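Biotin protein ligase-like protein of unknown function (Silicibacter sp., PDB 3BFM) is of unknown function but is a biotin protein ligase-like protein that may act on biotin, lipoate or a related group. Local coordinates at residues 98-104 against 141-146; 57-62 against 114-120; 49-55 against 123-129; 91-95 against 196-200; 65-69 against 228-232. One frame throughout, in Å; residues are numbered along the deposited sequence.

Contact 3, the antiparallel pairing of strands 48-55 and 123-130, has its centre about 7 Å from the centre of the chain, and contacts 1 and 5 touch it. Contact 1 does so where Leu146 CD2 packs 3.9 Å from Leu129 CD2; contact 5 does so where Leu55 CD1 lies 3.8 Å from Met67 SE. Contacts 1 and 2 fall on opposite sides of the chain's centre, their own centres 32 Å apart. Contacts 4 and 5, with centres 12 Å apart, both join the ligase-like part to the C-terminal region and meet at Trp93, whose ring CZ3 lies 3.7 Å from Val231 CG1. The calcium site of Gln21, Asp22 and Glu43 is closest to contact 3, about 4 Å from the Arg50 side chain.

Contact 1 of 5, residues 98-104 against 141-146; sequences RINGARC and PDETAL
A beta hairpin, strands 96-99 and 102-111 joined by a type I' turn from Ile99 to Ala102, receives the irregular segment 141-146 along its second strand. Asn100 (46/42) and Gly101 (84/-7) carry the positive phi values of the turn, closed by Ile99 N to Ala102 O (2.8 Å) and Ala102 N to Ile99 O (3.0 Å). Pro141 comes first: its CG lies over one face of the Arg103 guanidinium, 3.5 Å from NH2. Asp142, its CA 5.0 Å from that of Arg103, follows. Asp142 OD1 accepts from the backbone of Gly105 and from water 1 (2.7 Å), and the same water accepts from Arg103 NH2 at 3.0 Å; Arg103 NE turns to the Gly105 carbonyl. Glu143 closes a two-point link with Arg103: its N donates to Arg103 O (2.8 Å), while its side chain (chi1 m, chi2 t) lets OE1 accept from Arg103 N (3.0 Å). Glu143 OE1 also forms a salt bridge with Arg98 NH1 (3.2 Å, weak as a hydrogen bond), and that NH1 donates to Gly101 O at 2.9 Å. Thr144 N shares Arg103 O (3.2 Å); its CG2 sits 3.6 Å from both Ala102 CB and Cys104 CB, its OG1 binding Glu149. Ala145 CA rests 3.6 Å from Cys104 SG. Finally Leu146, chi1 t and chi2 p, brings CD1 to 3.3 Å from Ile99 CD1.

Contact 2 of 5, residues 57-62 against 114-120; sequences PEVPLA and DDPDTQP
Pro57 starts the segment that leads from strand 48-55 into helix 61-64; its O accepts from water 2 (2.7 Å), which also donates to Pro120 O (2.5 Å). Glu58 (-93/70) is the centre of an inverse gamma turn, with a weak Val59 N to Pro57 O bond of 3.0 Å, and its CG lies 3.6 Å from Gln119 NE2. Val59 O meets Gln119 CA in a CA-H...O contact of 3.4 Å. Pro60 is the N-cap residue, its CA 4.0 Å from that of Gln119. Leu61 N donates to Thr118 O (2.9 Å), and its side chain (chi1 t, chi2 p) reaches Pro120 CG from CD1 at 4.0 Å. Ala62 N donates to Pro116 O (3.0 Å). Both acceptors lie within the type I turn from Asp115 to Thr118, braced by an Asx turn from Asp117 N to Asp115 OD1 (3.0 Å). Carbonyls of another loop, Thr118 O and Pro116 O, thus accept from the first two amides of the helix, while the N-cap residue, a proline, offers no side-chain acceptor.

Contact 3 of 5, residues 49-55 against 123-129; sequences LRAALVL and LVVGLDL
Two central strands of the mixed ligase-like sheet, 48-55 and 123-130, run antiparallel at 171° with axes 4.5 Å apart. One face carries Leu49, Ala51, Leu53 and Leu55 paired with Leu129, Leu127, Val125 and Leu123; Leu55 CD1 lies 4.3 Å from Val125 CG2. Helix 156-175 covers much of this face through Leu159, Leu160 and Trp163. All four are hydrogen-bonded pairs: Leu53 N to Val125 O is 2.9 Å and Leu49 N to Leu129 O 2.8 Å. On the face of Ala52, Val54 and Val124, polar only at Arg50 and Asp128, the non-hydrogen-bonded pair Ala52 and Gly126 brings the CA atoms to 4.0 Å, and helix 23-32 lies against Ala52 and Val124. Farther out, Arg50 and Asp128 form another such pair (CA-CA 4.7 Å) without a salt bridge. The Arg50 side chain lies about 4 Å from a bound calcium ion and makes a long, weak ion pair with Asp22; Asp128 OD1 forms a salt bridge with Arg108, whereas its OD2 lies 3.3 Å from Arg50 CD.

Contact 4 of 5, residues 91-95 against 196-200; sequences LDWNG and ARTEA
Arg197 is the hub of a salt-bridge network that ties the turn at 92-95, after strand 89-91 of the ligase-like sheet, to strand 196-199 of the C-terminal region. Arg197 NH2 donates to Asp92 OD1 (2.9 Å) and to Glu199 OE1 (2.7 Å), while Arg197 NH1 makes weaker bonds to Asp92 OD1 (3.1 Å) and OD2 (3.2 Å). Asp92, chi1 t, also begins an Asx turn, Asn94 N to Asp92 OD1 at 2.9 Å, inside a type I turn. Water 3 accepts from Trp93 N (2.9 Å) and, weakly, from Arg197 NH1 (2.8 Å). The backbones stay well apart, the nearest CA atoms being those of Asn94 and Glu199 at 9.1 Å, so the side chains of Asp92 and of Arg197, bent at chi2 (p), bridge the gap. Trp93 (chi1 t) packs CZ3 at 3.6 Å from Glu199 CD, and its NE1 donates to Phe213 O. Around this, Met215 of strand 215-218 touches Trp93, Arg197 and Glu199, and His191, beyond helix 179-189, lies against Asp92.

Contact 5 of 5, residues 65-69 against 228-232; sequences MAMLP and LTTVL
The selenomethionine Met65 is the bump of this interface, lodged in a hollow lined by Leu228, Thr229, Val231 and Leu232. The hollow belongs to a 3-10 segment, 228-231, with Val231 N to Leu228 O at 3.0 Å; on the other side, Met65 lies at the approach to the helix that runs on through 82, its O accepting from Leu68 N at 3.0 Å. The nearest CA atoms, Met65 and Leu228, are 6.4 Å apart. With all three chi angles in the m well, the Met65 side chain curls so that CG meets Thr229 CG2 (3.6 Å), SE meets Leu232 CD2 (3.7 Å) and CE reaches Leu228 O (3.4 Å). Leu228, chi1 t and chi2 p, is the reciprocal projection: its CD2 touches both Met65 CB (3.9 Å) and Pro69 CD (3.8 Å), and its CD1 approaches Leu68 CD2 at 4.1 Å. Leu68 CD2 also touches Val231 CG2 (3.9 Å). Ile109 of strand 102-111 borders Met65, Leu68 and Val231, while Trp93 covers Leu228 and Val231. No hydrogen bond crosses between the segments, so at this contact the C-terminal segment 228-232 is held to residues 65-69 mainly by apolar side chains, in contrast to the charged network at contact 4.

Contact 1 of 5, residues 98-104 against 141-146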
# COMPACT_ATOMS: atom_id res chain seq x y z
N ARG A 98 25.06 -9.78 -6.19
CA ARG A 98 26.10 -10.77 -6.02
C ARG A 98 25.78 -11.67 -4.87
O ARG A 98 25.37 -11.20 -3.81
CB ARG A 98 27.47 -10.13 -5.77
CG ARG A 98 27.97 -9.28 -6.95
CD ARG A 98 29.48 -9.29 -7.06
NE ARG A 98 29.83 -8.76 -8.38
CZ ARG A 98 30.50 -9.40 -9.34
NH1 ARG A 98 31.05 -10.60 -9.15
NH2 ARG A 98 30.70 -8.77 -10.50
N ILE A 99 25.95 -12.97 -5.09
CA ILE A 99 25.74 -13.95 -4.03
C ILE A 99 27.03 -14.71 -3.88
O ILE A 99 27.56 -15.22 -4.87
CB ILE A 99 24.51 -14.86 -4.35
CG1 ILE A 99 23.25 -13.98 -4.38
CG2 ILE A 99 24.37 -15.94 -3.33
CD1 ILE A 99 21.91 -14.71 -4.69
N ASN A 100 27.54 -14.74 -2.65
CA ASN A 100 28.88 -15.28 -2.36
C ASN A 100 29.93 -14.77 -3.34
O ASN A 100 30.78 -15.53 -3.81
CB ASN A 100 28.82 -16.81 -2.35
CG ASN A 100 27.86 -17.36 -1.29
OD1 ASN A 100 27.73 -16.83 -0.19
ND2 ASN A 100 27.18 -18.45 -1.64
N GLY A 101 29.86 -13.48 -3.68
CA GLY A 101 30.83 -12.82 -4.54
C GLY A 101 30.62 -12.95 -6.03
O GLY A 101 31.32 -12.30 -6.80
N ALA A 102 29.65 -13.77 -6.44
CA ALA A 102 29.39 -14.04 -7.85
C ALA A 102 28.12 -13.36 -8.33
O ALA A 102 27.10 -13.35 -7.64
CB ALA A 102 29.27 -15.53 -8.08
N ARG A 103 28.19 -12.83 -9.54
CA ARG A 103 27.06 -12.18 -10.19
C ARG A 103 25.93 -13.17 -10.34
O ARG A 103 26.14 -14.27 -10.84
CB ARG A 103 27.47 -11.65 -11.55
CG ARG A 103 26.38 -11.00 -12.35
CD ARG A 103 25.71 -9.73 -11.67
NE ARG A 103 24.60 -9.35 -12.52
CZ ARG A 103 24.70 -8.63 -13.63
NH1 ARG A 103 25.85 -8.08 -14.01
NH2 ARG A 103 23.62 -8.44 -14.36
N CYS A 104 24.75 -12.79 -9.85
CA CYS A 104 23.63 -13.71 -9.71
C CYS A 104 22.38 -12.84 -9.72
O CYS A 104 21.81 -12.53 -8.68
CB CYS A 104 23.74 -14.48 -8.40
SG CYS A 104 22.44 -15.78 -8.20
N PRO A 141 25.28 -12.36 -18.16
CA PRO A 141 26.30 -11.86 -17.26
C PRO A 141 26.43 -12.73 -15.99
O PRO A 141 27.38 -12.58 -15.24
CB PRO A 141 25.78 -10.46 -16.90
CG PRO A 141 24.32 -10.54 -17.03
CD PRO A 141 24.02 -11.60 -18.05
N ASP A 142 25.48 -13.62 -15.74
CA ASP A 142 25.46 -14.34 -14.45
C ASP A 142 26.56 -15.37 -14.33
O ASP A 142 26.78 -16.14 -15.25
CB ASP A 142 24.10 -15.02 -14.24
CG ASP A 142 22.94 -14.03 -14.18
OD1 ASP A 142 23.09 -12.96 -13.54
OD2 ASP A 142 21.88 -14.32 -14.78
N GLU A 143 27.20 -15.42 -13.17
CA GLU A 143 28.26 -16.38 -12.88
C GLU A 143 27.80 -17.55 -12.02
O GLU A 143 28.48 -18.58 -11.95
CB GLU A 143 29.41 -15.63 -12.21
CG GLU A 143 29.85 -14.43 -13.00
CD GLU A 143 30.88 -13.53 -12.28
OE1 GLU A 143 30.72 -13.19 -11.08
OE2 GLU A 143 31.84 -13.14 -12.97
N THR A 144 26.66 -17.41 -11.35
CA THR A 144 26.11 -18.49 -10.54
C THR A 144 24.59 -18.38 -10.57
O THR A 144 24.03 -17.64 -11.37
CB THR A 144 26.64 -18.45 -9.09
OG1 THR A 144 26.31 -19.66 -8.40
CG2 THR A 144 26.09 -17.26 -8.33
N ALA A 145 23.94 -19.14 -9.70
CA ALA A 145 22.49 -19.13 -9.58
C ALA A 145 22.21 -19.45 -8.13
O ALA A 145 23.02 -20.08 -7.45
CB ALA A 145 21.85 -20.16 -10.49
N LEU A 146 21.05 -19.02 -7.65
CA LEU A 146 20.71 -19.10 -6.24
C LEU A 146 20.85 -20.49 -5.65
O LEU A 146 21.43 -20.64 -4.58
CB LEU A 146 19.27 -18.64 -6.00
CG LEU A 146 18.94 -18.33 -4.53
CD1 LEU A 146 19.65 -17.08 -4.05
CD2 LEU A 146 17.42 -18.18 -4.44
O HOH W 1 21.71 -10.71 -14.15

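Contact 2 of 5, residues 57-62 against 114-120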
# COMPACT_ATOMS: atom_id res chain seq x y z
N PRO A 57 6.73 7.65 -6.28
CA PRO A 57 7.18 8.59 -5.24
C PRO A 57 7.05 10.04 -5.73
O PRO A 57 7.38 10.36 -6.88
CB PRO A 57 8.63 8.21 -5.01
CG PRO A 57 9.07 7.59 -6.29
CD PRO A 57 7.86 6.97 -6.94
N GLU A 58 6.53 10.91 -4.88
CA GLU A 58 6.25 12.27 -5.32
C GLU A 58 7.46 13.15 -5.02
O GLU A 58 7.44 13.99 -4.13
CB GLU A 58 4.97 12.76 -4.68
CG GLU A 58 3.76 12.06 -5.25
CD GLU A 58 2.63 11.96 -4.26
OE1 GLU A 58 2.64 11.02 -3.44
OE2 GLU A 58 1.72 12.82 -4.33
N VAL A 59 8.52 12.91 -5.77
CA VAL A 59 9.76 13.66 -5.68
C VAL A 59 10.35 13.74 -7.07
O VAL A 59 9.96 13.00 -7.97
CB VAL A 59 10.78 13.02 -4.71
CG1 VAL A 59 10.21 12.87 -3.32
CG2 VAL A 59 11.29 11.67 -5.23
N PRO A 60 11.32 14.63 -7.28
CA PRO A 60 11.97 14.62 -8.59
C PRO A 60 12.72 13.33 -8.89
O PRO A 60 13.17 12.68 -7.96
CB PRO A 60 12.96 15.77 -8.47
CG PRO A 60 12.37 16.66 -7.42
CD PRO A 60 11.84 15.71 -6.42
N LEU A 61 12.91 13.03 -10.17
CA LEU A 61 13.58 11.79 -10.60
C LEU A 61 14.91 11.59 -9.90
O LEU A 61 15.27 10.47 -9.57
CB LEU A 61 13.82 11.80 -12.10
CG LEU A 61 14.41 10.52 -12.69
CD1 LEU A 61 13.45 9.34 -12.52
CD2 LEU A 61 14.77 10.74 -14.16
N ALA A 62 15.70 12.66 -9.79
CA ALA A 62 16.98 12.62 -9.10
C ALA A 62 16.93 11.88 -7.76
O ALA A 62 17.77 11.01 -7.47
CB ALA A 62 17.49 14.05 -8.90
N ASP A 114 13.14 10.91 -18.09
CA ASP A 114 14.58 10.89 -17.85
C ASP A 114 15.14 12.26 -17.45
O ASP A 114 16.35 12.43 -17.33
CB ASP A 114 15.33 10.34 -19.07
CG ASP A 114 15.18 11.20 -20.30
OD1 ASP A 114 14.24 12.03 -20.38
OD2 ASP A 114 16.00 11.04 -21.21
N ASP A 115 14.28 13.24 -17.23
CA ASP A 115 14.72 14.53 -16.71
C ASP A 115 14.88 14.45 -15.19
O ASP A 115 13.89 14.29 -14.47
CB ASP A 115 13.68 15.59 -17.04
CG ASP A 115 14.06 16.99 -16.53
OD1 ASP A 115 15.15 17.16 -15.95
OD2 ASP A 115 13.26 17.92 -16.73
N PRO A 116 16.11 14.62 -14.68
CA PRO A 116 16.34 14.57 -13.24
C PRO A 116 15.48 15.52 -12.41
O PRO A 116 15.21 15.23 -11.26
CB PRO A 116 17.81 14.95 -13.09
CG PRO A 116 18.42 14.60 -14.37
CD PRO A 116 17.37 14.84 -15.41
N ASP A 117 15.05 16.63 -13.00
CA ASP A 117 14.26 17.62 -12.28
C ASP A 117 12.75 17.36 -12.24
O ASP A 117 12.05 17.93 -11.40
CB ASP A 117 14.53 19.00 -12.90
CG ASP A 117 15.96 19.48 -12.66
OD1 ASP A 117 16.53 19.17 -11.59
OD2 ASP A 117 16.51 20.17 -13.55
N THR A 118 12.25 16.50 -13.13
CA THR A 118 10.83 16.22 -13.27
C THR A 118 10.40 15.11 -12.29
O THR A 118 11.10 14.11 -12.14
CB THR A 118 10.56 15.74 -14.69
OG1 THR A 118 10.99 16.76 -15.61
CG2 THR A 118 9.10 15.44 -14.93
N GLN A 119 9.25 15.28 -11.67
CA GLN A 119 8.66 14.25 -10.84
C GLN A 119 8.06 13.21 -11.78
O GLN A 119 7.27 13.56 -12.65
CB GLN A 119 7.60 14.82 -9.92
CG GLN A 119 6.86 13.78 -9.13
CD GLN A 119 5.85 14.39 -8.23
OE1 GLN A 119 6.16 15.30 -7.49
NE2 GLN A 119 4.64 13.87 -8.26
N PRO A 120 8.47 11.94 -11.65
CA PRO A 120 7.93 11.00 -12.62
C PRO A 120 6.48 10.59 -12.32
O PRO A 120 6.05 10.60 -11.16
CB PRO A 120 8.91 9.79 -12.55
CG PRO A 120 9.72 9.95 -11.33
CD PRO A 120 9.40 11.30 -10.69
O HOH W 2 6.24 9.22 -9.08

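Contact 3 of 5, residues 49-55 against 123-129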
# COMPACT_ATOMS: atom_id res chain seq x y z
N LEU A 49 13.42 -16.53 -11.27
CA LEU A 49 12.37 -15.71 -10.65
C LEU A 49 12.42 -14.30 -11.22
O LEU A 49 13.47 -13.68 -11.22
CB LEU A 49 12.52 -15.66 -9.11
CG LEU A 49 11.64 -14.68 -8.30
CD1 LEU A 49 10.15 -15.05 -8.45
CD2 LEU A 49 12.01 -14.68 -6.82
N ARG A 50 11.30 -13.79 -11.72
CA ARG A 50 11.25 -12.40 -12.16
C ARG A 50 10.10 -11.73 -11.47
O ARG A 50 9.07 -12.38 -11.24
CB ARG A 50 11.15 -12.25 -13.68
CG ARG A 50 12.42 -12.72 -14.38
CD ARG A 50 12.22 -12.75 -15.89
NE ARG A 50 11.57 -13.99 -16.26
CZ ARG A 50 11.07 -14.26 -17.46
NH1 ARG A 50 11.12 -13.37 -18.44
NH2 ARG A 50 10.51 -15.43 -17.67
N ALA A 51 10.28 -10.46 -11.12
CA ALA A 51 9.22 -9.70 -10.54
C ALA A 51 9.47 -8.24 -10.74
O ALA A 51 10.59 -7.81 -11.05
CB ALA A 51 9.04 -10.07 -9.04
N ALA A 52 8.42 -7.45 -10.65
CA ALA A 52 8.57 -5.99 -10.86
C ALA A 52 7.50 -5.30 -10.04
O ALA A 52 6.38 -5.77 -9.97
CB ALA A 52 8.49 -5.59 -12.37
N LEU A 53 7.90 -4.18 -9.43
CA LEU A 53 7.04 -3.32 -8.59
C LEU A 53 6.81 -1.98 -9.25
O LEU A 53 7.79 -1.32 -9.69
CB LEU A 53 7.73 -2.98 -7.28
CG LEU A 53 8.51 -4.03 -6.54
CD1 LEU A 53 9.11 -3.36 -5.32
CD2 LEU A 53 7.60 -5.19 -6.15
N VAL A 54 5.54 -1.55 -9.29
CA VAL A 54 5.18 -0.20 -9.75
C VAL A 54 5.09 0.71 -8.52
O VAL A 54 4.39 0.38 -7.53
CB VAL A 54 3.83 -0.17 -10.50
CG1 VAL A 54 3.41 1.28 -10.81
CG2 VAL A 54 3.90 -1.07 -11.79
N LEU A 55 5.82 1.81 -8.60
CA LEU A 55 5.92 2.83 -7.56
C LEU A 55 5.60 4.22 -8.15
O LEU A 55 5.68 4.45 -9.36
CB LEU A 55 7.33 2.84 -7.00
CG LEU A 55 7.83 1.48 -6.53
CD1 LEU A 55 9.30 1.51 -6.11
CD2 LEU A 55 6.96 1.05 -5.37
N LEU A 123 7.49 4.85 -11.56
CA LEU A 123 8.77 4.22 -11.54
C LEU A 123 8.55 2.72 -11.33
O LEU A 123 7.65 2.33 -10.61
CB LEU A 123 9.57 4.82 -10.40
CG LEU A 123 11.07 4.56 -10.36
CD1 LEU A 123 11.85 5.82 -9.93
CD2 LEU A 123 11.38 3.35 -9.46
N VAL A 124 9.35 1.90 -11.99
CA VAL A 124 9.26 0.44 -11.82
C VAL A 124 10.62 -0.10 -11.46
O VAL A 124 11.61 0.29 -12.07
CB VAL A 124 8.78 -0.26 -13.13
CG1 VAL A 124 8.95 -1.78 -13.06
CG2 VAL A 124 7.33 0.14 -13.45
N VAL A 125 10.66 -0.97 -10.45
CA VAL A 125 11.87 -1.72 -10.11
C VAL A 125 11.65 -3.19 -10.39
O VAL A 125 10.69 -3.77 -9.91
CB VAL A 125 12.27 -1.51 -8.63
CG1 VAL A 125 13.44 -2.42 -8.27
CG2 VAL A 125 12.59 -0.08 -8.43
N GLY A 126 12.56 -3.79 -11.13
CA GLY A 126 12.43 -5.19 -11.49
C GLY A 126 13.55 -6.02 -10.93
O GLY A 126 14.69 -5.55 -10.85
N LEU A 127 13.21 -7.25 -10.52
CA LEU A 127 14.15 -8.22 -10.04
C LEU A 127 14.23 -9.35 -11.07
O LEU A 127 13.19 -9.82 -11.57
CB LEU A 127 13.65 -8.76 -8.67
CG LEU A 127 14.43 -9.94 -8.11
CD1 LEU A 127 15.90 -9.52 -7.82
CD2 LEU A 127 13.76 -10.56 -6.83
N ASP A 128 15.45 -9.74 -11.45
CA ASP A 128 15.67 -10.95 -12.23
C ASP A 128 16.68 -11.81 -11.43
O ASP A 128 17.77 -11.35 -11.12
CB ASP A 128 16.21 -10.64 -13.60
CG ASP A 128 15.14 -10.08 -14.56
OD1 ASP A 128 14.64 -8.95 -14.36
OD2 ASP A 128 14.83 -10.78 -15.55
N LEU A 129 16.29 -13.03 -11.07
CA LEU A 129 17.14 -13.86 -10.27
C LEU A 129 17.18 -15.27 -10.84
O LEU A 129 16.14 -15.96 -10.89
CB LEU A 129 16.65 -13.87 -8.81
CG LEU A 129 17.45 -14.62 -7.74
CD1 LEU A 129 18.75 -13.86 -7.43
CD2 LEU A 129 16.66 -14.86 -6.42

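Contact 4 of 5, residues 91-95 against 196-200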
# COMPACT_ATOMS: atom_id res chain seq x y z
N LEU A 91 25.34 -5.79 -3.08
CA LEU A 91 24.62 -4.98 -4.05
C LEU A 91 25.56 -4.12 -4.86
O LEU A 91 26.33 -3.34 -4.30
CB LEU A 91 23.61 -4.08 -3.32
CG LEU A 91 22.58 -4.73 -2.38
CD1 LEU A 91 21.80 -3.63 -1.58
CD2 LEU A 91 21.63 -5.67 -3.18
N ASP A 92 25.52 -4.25 -6.17
CA ASP A 92 26.26 -3.33 -7.01
C ASP A 92 25.50 -2.00 -7.16
O ASP A 92 24.25 -1.92 -7.18
CB ASP A 92 26.54 -3.96 -8.37
CG ASP A 92 27.61 -3.23 -9.16
OD1 ASP A 92 27.42 -2.03 -9.45
OD2 ASP A 92 28.62 -3.90 -9.53
N TRP A 93 26.27 -0.92 -7.32
CA TRP A 93 25.69 0.40 -7.50
C TRP A 93 24.70 0.42 -8.68
O TRP A 93 23.66 1.08 -8.63
CB TRP A 93 26.83 1.39 -7.74
CG TRP A 93 26.40 2.76 -8.02
CD1 TRP A 93 26.03 3.71 -7.14
CD2 TRP A 93 26.29 3.35 -9.32
NE1 TRP A 93 25.67 4.85 -7.80
CE2 TRP A 93 25.81 4.66 -9.14
CE3 TRP A 93 26.51 2.88 -10.60
CZ2 TRP A 93 25.59 5.51 -10.22
CZ3 TRP A 93 26.29 3.71 -11.66
CH2 TRP A 93 25.84 5.01 -11.47
N ASN A 94 25.06 -0.31 -9.73
CA ASN A 94 24.26 -0.38 -10.98
C ASN A 94 23.06 -1.30 -10.94
O ASN A 94 22.34 -1.43 -11.92
CB ASN A 94 25.11 -0.70 -12.20
CG ASN A 94 25.68 -2.12 -12.21
OD1 ASN A 94 25.24 -3.03 -11.48
ND2 ASN A 94 26.74 -2.30 -12.99
N GLY A 95 22.85 -1.93 -9.79
CA GLY A 95 21.73 -2.84 -9.63
C GLY A 95 22.04 -4.32 -9.71
O GLY A 95 21.18 -5.15 -9.36
N ALA A 196 38.84 -0.49 -7.18
CA ALA A 196 38.88 -0.02 -8.56
C ALA A 196 37.55 -0.29 -9.25
O ALA A 196 36.89 -1.28 -8.97
CB ALA A 196 40.00 -0.72 -9.32
N ARG A 197 37.19 0.57 -10.18
CA ARG A 197 35.89 0.49 -10.84
C ARG A 197 35.96 1.22 -12.17
O ARG A 197 36.61 2.25 -12.25
CB ARG A 197 34.87 1.17 -9.94
CG ARG A 197 33.48 1.29 -10.51
CD ARG A 197 32.76 0.00 -10.29
NE ARG A 197 31.48 -0.01 -10.97
CZ ARG A 197 30.40 -0.64 -10.51
NH1 ARG A 197 30.45 -1.28 -9.35
NH2 ARG A 197 29.28 -0.60 -11.21
N THR A 198 35.28 0.68 -13.18
CA THR A 198 35.03 1.39 -14.44
C THR A 198 33.53 1.59 -14.56
O THR A 198 32.76 0.69 -14.29
CB THR A 198 35.58 0.60 -15.65
OG1 THR A 198 36.99 0.35 -15.46
CG2 THR A 198 35.37 1.38 -16.96
N GLU A 199 33.10 2.79 -14.91
CA GLU A 199 31.68 3.10 -14.98
C GLU A 199 31.49 4.26 -15.94
O GLU A 199 32.28 5.21 -15.93
CB GLU A 199 31.17 3.48 -13.60
CG GLU A 199 29.67 3.66 -13.50
CD GLU A 199 28.90 2.37 -13.73
OE1 GLU A 199 29.24 1.35 -13.08
OE2 GLU A 199 27.96 2.37 -14.55
N ALA A 200 30.46 4.17 -16.79
CA ALA A 200 30.17 5.22 -17.77
C ALA A 200 31.42 5.72 -18.51
O ALA A 200 31.59 6.92 -18.69
CB ALA A 200 29.47 6.38 -17.09
O HOH W 3 29.12 -1.40 -6.86

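Contact 5 of 5, residues 65-69 against 228-232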
# COMPACT_ATOMS: atom_id res chain seq x y z
N MSE A 65 15.37 7.90 -7.77
CA MSE A 65 16.36 6.85 -8.03
C MSE A 65 16.74 6.03 -6.79
O MSE A 65 17.20 4.89 -6.94
CB MSE A 65 17.62 7.45 -8.64
CG MSE A 65 17.45 8.13 -9.96
SE MSE A 65 16.44 7.01 -11.29
CE MSE A 65 17.60 5.60 -11.45
N ALA A 66 16.57 6.59 -5.58
CA ALA A 66 16.80 5.86 -4.32
C ALA A 66 15.96 4.58 -4.24
O ALA A 66 16.23 3.69 -3.41
CB ALA A 66 16.52 6.76 -3.13
N MSE A 67 14.94 4.46 -5.09
CA MSE A 67 14.14 3.24 -5.05
C MSE A 67 14.98 2.01 -5.43
O MSE A 67 14.69 0.88 -4.98
CB MSE A 67 12.92 3.35 -5.99
CG MSE A 67 11.88 4.42 -5.54
SE MSE A 67 11.09 3.98 -3.82
CE MSE A 67 12.32 5.24 -2.75
N LEU A 68 16.00 2.19 -6.28
CA LEU A 68 16.90 1.06 -6.61
C LEU A 68 17.66 0.52 -5.37
O LEU A 68 17.49 -0.66 -5.01
CB LEU A 68 17.86 1.41 -7.76
CG LEU A 68 18.82 0.33 -8.21
CD1 LEU A 68 18.01 -0.90 -8.65
CD2 LEU A 68 19.70 0.81 -9.35
N PRO A 69 18.49 1.37 -4.71
CA PRO A 69 19.11 0.89 -3.46
C PRO A 69 18.14 0.39 -2.39
O PRO A 69 18.40 -0.63 -1.73
CB PRO A 69 19.93 2.08 -2.97
CG PRO A 69 19.66 3.18 -3.90
CD PRO A 69 19.04 2.68 -5.11
N LEU A 228 22.83 8.35 -10.54
CA LEU A 228 22.19 7.05 -10.62
C LEU A 228 21.17 6.98 -11.77
O LEU A 228 20.89 5.89 -12.30
CB LEU A 228 21.57 6.68 -9.28
CG LEU A 228 21.06 5.24 -9.15
CD1 LEU A 228 22.09 4.19 -9.51
CD2 LEU A 228 20.53 5.05 -7.72
N THR A 229 20.67 8.14 -12.22
CA THR A 229 19.84 8.23 -13.43
C THR A 229 20.46 7.58 -14.68
O THR A 229 19.71 7.11 -15.57
CB THR A 229 19.40 9.69 -13.73
OG1 THR A 229 20.55 10.53 -13.75
CG2 THR A 229 18.50 10.22 -12.65
N THR A 230 21.79 7.46 -14.72
CA THR A 230 22.47 6.79 -15.81
C THR A 230 22.13 5.30 -15.98
O THR A 230 22.35 4.75 -17.05
CB THR A 230 24.02 6.97 -15.75
OG1 THR A 230 24.54 6.25 -14.63
CG2 THR A 230 24.39 8.45 -15.66
N VAL A 231 21.60 4.65 -14.94
CA VAL A 231 21.28 3.21 -15.02
C VAL A 231 19.83 2.97 -15.41
O VAL A 231 19.41 1.84 -15.54
CB VAL A 231 21.62 2.47 -13.69
CG1 VAL A 231 23.03 2.89 -13.17
CG2 VAL A 231 20.60 2.77 -12.63
N LEU A 232 19.05 4.03 -15.61
CA LEU A 232 17.69 3.90 -16.10
C LEU A 232 17.64 3.15 -17.40
O LEU A 232 18.39 3.43 -18.34
CB LEU A 232 17.02 5.27 -16.25
CG LEU A 232 16.53 5.97 -15.01
CD1 LEU A 232 16.16 7.40 -15.37
CD2 LEU A 232 15.31 5.27 -14.37